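Local coordinates for kinectin 1 (Kinesin receptor) (Legionella pneumophila, PDB 4MU6), which is a Legionella effector of largely undetermined action, probably membrane-anchored, whose N-terminal domain is elongated and built almost wholly of helices, with predicted coiled-coil segments, at residues L35-H46 with A255-L264. Sequence-based numbering, arbitrary orientation.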
# COMPACT_ATOMS: atom_id res chain seq x y z
N LEU A 35 -4.59 40.43 -29.95
CA LEU A 35 -3.84 39.21 -29.68
C LEU A 35 -2.43 39.32 -30.26
O LEU A 35 -1.47 38.94 -29.59
CB LEU A 35 -4.59 37.97 -30.18
CG LEU A 35 -5.88 37.61 -29.42
CD1 LEU A 35 -6.61 36.51 -30.13
CD2 LEU A 35 -5.59 37.20 -27.97
N ILE A 36 -2.29 39.85 -31.47
CA ILE A 36 -0.96 40.04 -32.06
C ILE A 36 -0.12 41.01 -31.23
O ILE A 36 1.02 40.73 -30.89
CB ILE A 36 -1.05 40.59 -33.48
CG1 ILE A 36 -1.80 39.60 -34.36
CG2 ILE A 36 0.35 40.83 -34.03
CD1 ILE A 36 -2.24 40.18 -35.68
N LEU A 37 -0.71 42.16 -30.91
CA LEU A 37 -0.06 43.17 -30.09
C LEU A 37 0.38 42.66 -28.71
O LEU A 37 1.36 43.16 -28.16
CB LEU A 37 -1.00 44.36 -29.92
CG LEU A 37 -1.12 45.22 -31.16
CD1 LEU A 37 -2.09 46.35 -30.92
CD2 LEU A 37 0.26 45.75 -31.52
N SER A 38 -0.32 41.68 -28.17
CA SER A 38 -0.08 41.24 -26.80
C SER A 38 1.29 40.62 -26.56
O SER A 38 1.78 40.66 -25.44
CB SER A 38 -1.18 40.27 -26.34
OG SER A 38 -1.00 38.97 -26.88
N LYS A 39 1.90 40.04 -27.61
CA LYS A 39 3.11 39.23 -27.45
C LYS A 39 3.06 38.31 -26.22
O LYS A 39 4.03 38.19 -25.47
CB LYS A 39 4.36 40.12 -27.41
CG LYS A 39 4.47 41.04 -28.61
CD LYS A 39 5.87 41.57 -28.77
CE LYS A 39 6.83 40.44 -29.00
NZ LYS A 39 8.20 40.95 -28.89
N ALA A 40 1.92 37.66 -26.02
CA ALA A 40 1.68 36.84 -24.84
C ALA A 40 0.92 35.58 -25.27
O ALA A 40 0.42 35.52 -26.40
CB ALA A 40 0.88 37.63 -23.81
N PRO A 41 0.88 34.55 -24.41
CA PRO A 41 0.07 33.40 -24.83
C PRO A 41 -1.39 33.80 -25.07
O PRO A 41 -1.90 34.65 -24.34
CB PRO A 41 0.20 32.42 -23.64
CG PRO A 41 0.80 33.22 -22.51
CD PRO A 41 1.62 34.29 -23.16
N ILE A 42 -2.02 33.26 -26.10
CA ILE A 42 -3.44 33.53 -26.33
C ILE A 42 -4.19 32.85 -25.18
O ILE A 42 -4.03 31.64 -24.98
CB ILE A 42 -3.95 32.97 -27.68
CG1 ILE A 42 -3.02 33.37 -28.84
CG2 ILE A 42 -5.41 33.39 -27.92
CD1 ILE A 42 -2.59 34.82 -28.83
N PRO A 43 -4.97 33.63 -24.41
CA PRO A 43 -5.56 33.09 -23.18
C PRO A 43 -6.53 31.95 -23.41
O PRO A 43 -6.49 30.99 -22.65
CB PRO A 43 -6.29 34.31 -22.58
CG PRO A 43 -5.45 35.46 -23.02
CD PRO A 43 -5.07 35.10 -24.46
N TRP A 44 -7.38 32.04 -24.43
CA TRP A 44 -8.29 30.94 -24.72
C TRP A 44 -7.54 29.66 -25.06
O TRP A 44 -7.92 28.57 -24.65
CB TRP A 44 -9.25 31.29 -25.85
CG TRP A 44 -10.23 30.18 -26.14
CD1 TRP A 44 -10.08 29.15 -27.03
CD2 TRP A 44 -11.51 29.99 -25.52
NE1 TRP A 44 -11.19 28.33 -27.00
CE2 TRP A 44 -12.08 28.83 -26.09
CE3 TRP A 44 -12.23 30.68 -24.54
CZ2 TRP A 44 -13.33 28.35 -25.71
CZ3 TRP A 44 -13.48 30.20 -24.16
CH2 TRP A 44 -14.01 29.05 -24.74
N ILE A 45 -6.47 29.80 -25.83
CA ILE A 45 -5.71 28.64 -26.29
C ILE A 45 -4.87 28.03 -25.16
O ILE A 45 -4.81 26.81 -25.00
CB ILE A 45 -4.81 29.01 -27.48
CG1 ILE A 45 -5.67 29.54 -28.63
CG2 ILE A 45 -4.01 27.80 -27.94
CD1 ILE A 45 -4.88 30.15 -29.80
N HIS A 46 -4.23 28.89 -24.38
CA HIS A 46 -3.43 28.39 -23.27
C HIS A 46 -4.29 27.68 -22.22
O HIS A 46 -3.85 26.70 -21.62
CB HIS A 46 -2.60 29.49 -22.61
CG HIS A 46 -1.57 28.94 -21.67
ND1 HIS A 46 -0.65 27.99 -22.07
CD2 HIS A 46 -1.35 29.17 -20.36
CE1 HIS A 46 0.11 27.68 -21.04
NE2 HIS A 46 -0.28 28.38 -19.99
N ALA A 255 4.56 25.01 -22.86
CA ALA A 255 3.48 25.36 -23.76
C ALA A 255 3.20 26.85 -23.70
O ALA A 255 2.87 27.46 -24.72
CB ALA A 255 2.21 24.57 -23.40
N ASP A 256 3.31 27.44 -22.51
CA ASP A 256 3.18 28.88 -22.35
C ASP A 256 4.26 29.60 -23.16
O ASP A 256 3.98 30.57 -23.85
CB ASP A 256 3.32 29.25 -20.87
CG ASP A 256 3.30 30.75 -20.63
OD1 ASP A 256 4.32 31.43 -20.90
OD2 ASP A 256 2.26 31.25 -20.16
N GLN A 257 5.50 29.13 -23.06
CA GLN A 257 6.63 29.78 -23.70
C GLN A 257 6.52 29.85 -25.22
O GLN A 257 6.95 30.82 -25.85
CB GLN A 257 7.94 29.07 -23.34
CG GLN A 257 8.41 29.32 -21.93
CD GLN A 257 8.86 30.75 -21.72
OE1 GLN A 257 8.07 31.62 -21.32
NE2 GLN A 257 10.14 31.01 -21.98
N ILE A 258 5.93 28.82 -25.82
CA ILE A 258 5.93 28.69 -27.27
C ILE A 258 4.59 29.06 -27.92
O ILE A 258 4.48 29.04 -29.14
CB ILE A 258 6.28 27.25 -27.69
CG1 ILE A 258 5.19 26.29 -27.22
CG2 ILE A 258 7.65 26.86 -27.14
CD1 ILE A 258 5.36 24.88 -27.76
N ASN A 259 3.58 29.37 -27.11
CA ASN A 259 2.24 29.67 -27.58
C ASN A 259 2.23 30.82 -28.60
O ASN A 259 1.77 30.66 -29.73
CB ASN A 259 1.35 30.02 -26.39
CG ASN A 259 -0.11 30.23 -26.77
OD1 ASN A 259 -0.49 31.31 -27.23
ND2 ASN A 259 -0.96 29.22 -26.53
N TYR A 260 2.71 31.98 -28.18
CA TYR A 260 2.64 33.17 -29.02
C TYR A 260 3.33 33.04 -30.39
O TYR A 260 2.72 33.35 -31.41
CB TYR A 260 3.11 34.43 -28.28
CG TYR A 260 3.03 35.66 -29.15
CD1 TYR A 260 1.82 36.31 -29.33
CD2 TYR A 260 4.16 36.15 -29.82
CE1 TYR A 260 1.73 37.43 -30.14
CE2 TYR A 260 4.08 37.26 -30.64
CZ TYR A 260 2.86 37.90 -30.80
OH TYR A 260 2.75 39.01 -31.60
N PRO A 261 4.60 32.58 -30.42
CA PRO A 261 5.23 32.52 -31.75
C PRO A 261 4.52 31.53 -32.68
O PRO A 261 4.44 31.77 -33.89
CB PRO A 261 6.66 32.05 -31.46
CG PRO A 261 6.90 32.35 -29.99
CD PRO A 261 5.55 32.26 -29.33
N LEU A 262 4.00 30.44 -32.13
CA LEU A 262 3.30 29.45 -32.95
C LEU A 262 2.01 30.04 -33.49
O LEU A 262 1.64 29.81 -34.65
CB LEU A 262 3.00 28.18 -32.13
CG LEU A 262 4.11 27.15 -31.95
CD1 LEU A 262 3.57 25.89 -31.25
CD2 LEU A 262 4.72 26.78 -33.30
N PHE A 263 1.32 30.80 -32.65
CA PHE A 263 0.06 31.40 -33.05
C PHE A 263 0.26 32.38 -34.21
O PHE A 263 -0.55 32.45 -35.14
CB PHE A 263 -0.57 32.13 -31.87
CG PHE A 263 -1.81 32.91 -32.23
CD1 PHE A 263 -3.03 32.27 -32.35
CD2 PHE A 263 -1.74 34.28 -32.43
CE1 PHE A 263 -4.19 32.99 -32.67
CE2 PHE A 263 -2.89 35.00 -32.75
CZ PHE A 263 -4.11 34.36 -32.87
N LEU A 264 1.34 33.15 -34.13
CA LEU A 264 1.66 34.12 -35.16
C LEU A 264 1.88 33.41 -36.51
O LEU A 264 1.34 33.84 -37.53
CB LEU A 264 2.87 34.95 -34.74
CG LEU A 264 2.75 36.45 -35.02
CD1 LEU A 264 1.58 37.07 -34.26
CD2 LEU A 264 4.07 37.18 -34.71
O HOH W 1 -0.06 27.19 -24.56
O HOH W 2 1.18 29.11 -17.83
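Tyr260 reaches from helix 227-273 into the crook of the turn joining helix 29-38 to helix 43-105, two consecutive helices joined by a short turn and packed on helix 227-273 near one end of the elongated all-helical LegC3 N-terminal domain. The turn curls round the phenol. Lys39, which leaves the first helix with positive phi, lays its CA over the middle of one ring face, 3.5 Å from the centroid in a CH-pi contact, while Leu35 O lies in the ring plane at the edge. At the bottom of this hollow, Tyr260 OH donates a 2.5 Å hydrogen bond to Ile36 O, in the carbonyl plane and on a lone pair. Ile293 of helix 280-294 also touches the tyrosine.

The preceding residue, Asn259, meets the start of helix 43-105. Its chi1 of -175° sets CG opposite the main-chain nitrogen and brings the amide against Pro41 and Ile42. Its OD1 accepts a hydrogen bond from the N-cap residue, Ile42 N to OD1 2.7 Å, although the donor stands well above the amide plane. Its ND2 lies against Ile45 CG2 and donates to a water that also bonds His46 ND1, so both ends of this buried amide are engaged.

One turn further along from Asn259, the ring of Phe263 is the floor for a hydrophobic knob: Ile42 CG1 sits over one face, displaced from the ring centre, and Ile45 CD1 packs against Phe263 CD1 at 3.8 Å. Ile45 also touches Phe21 of helix 10-22. At the other end of the contact Pro41 CG abuts Asp256 OD2, and the same carboxylate oxygen lies over a face of the His46 imidazole. A second water bonds His46 NE2 at 2.7 Å and donates weakly to Asp256 OD2.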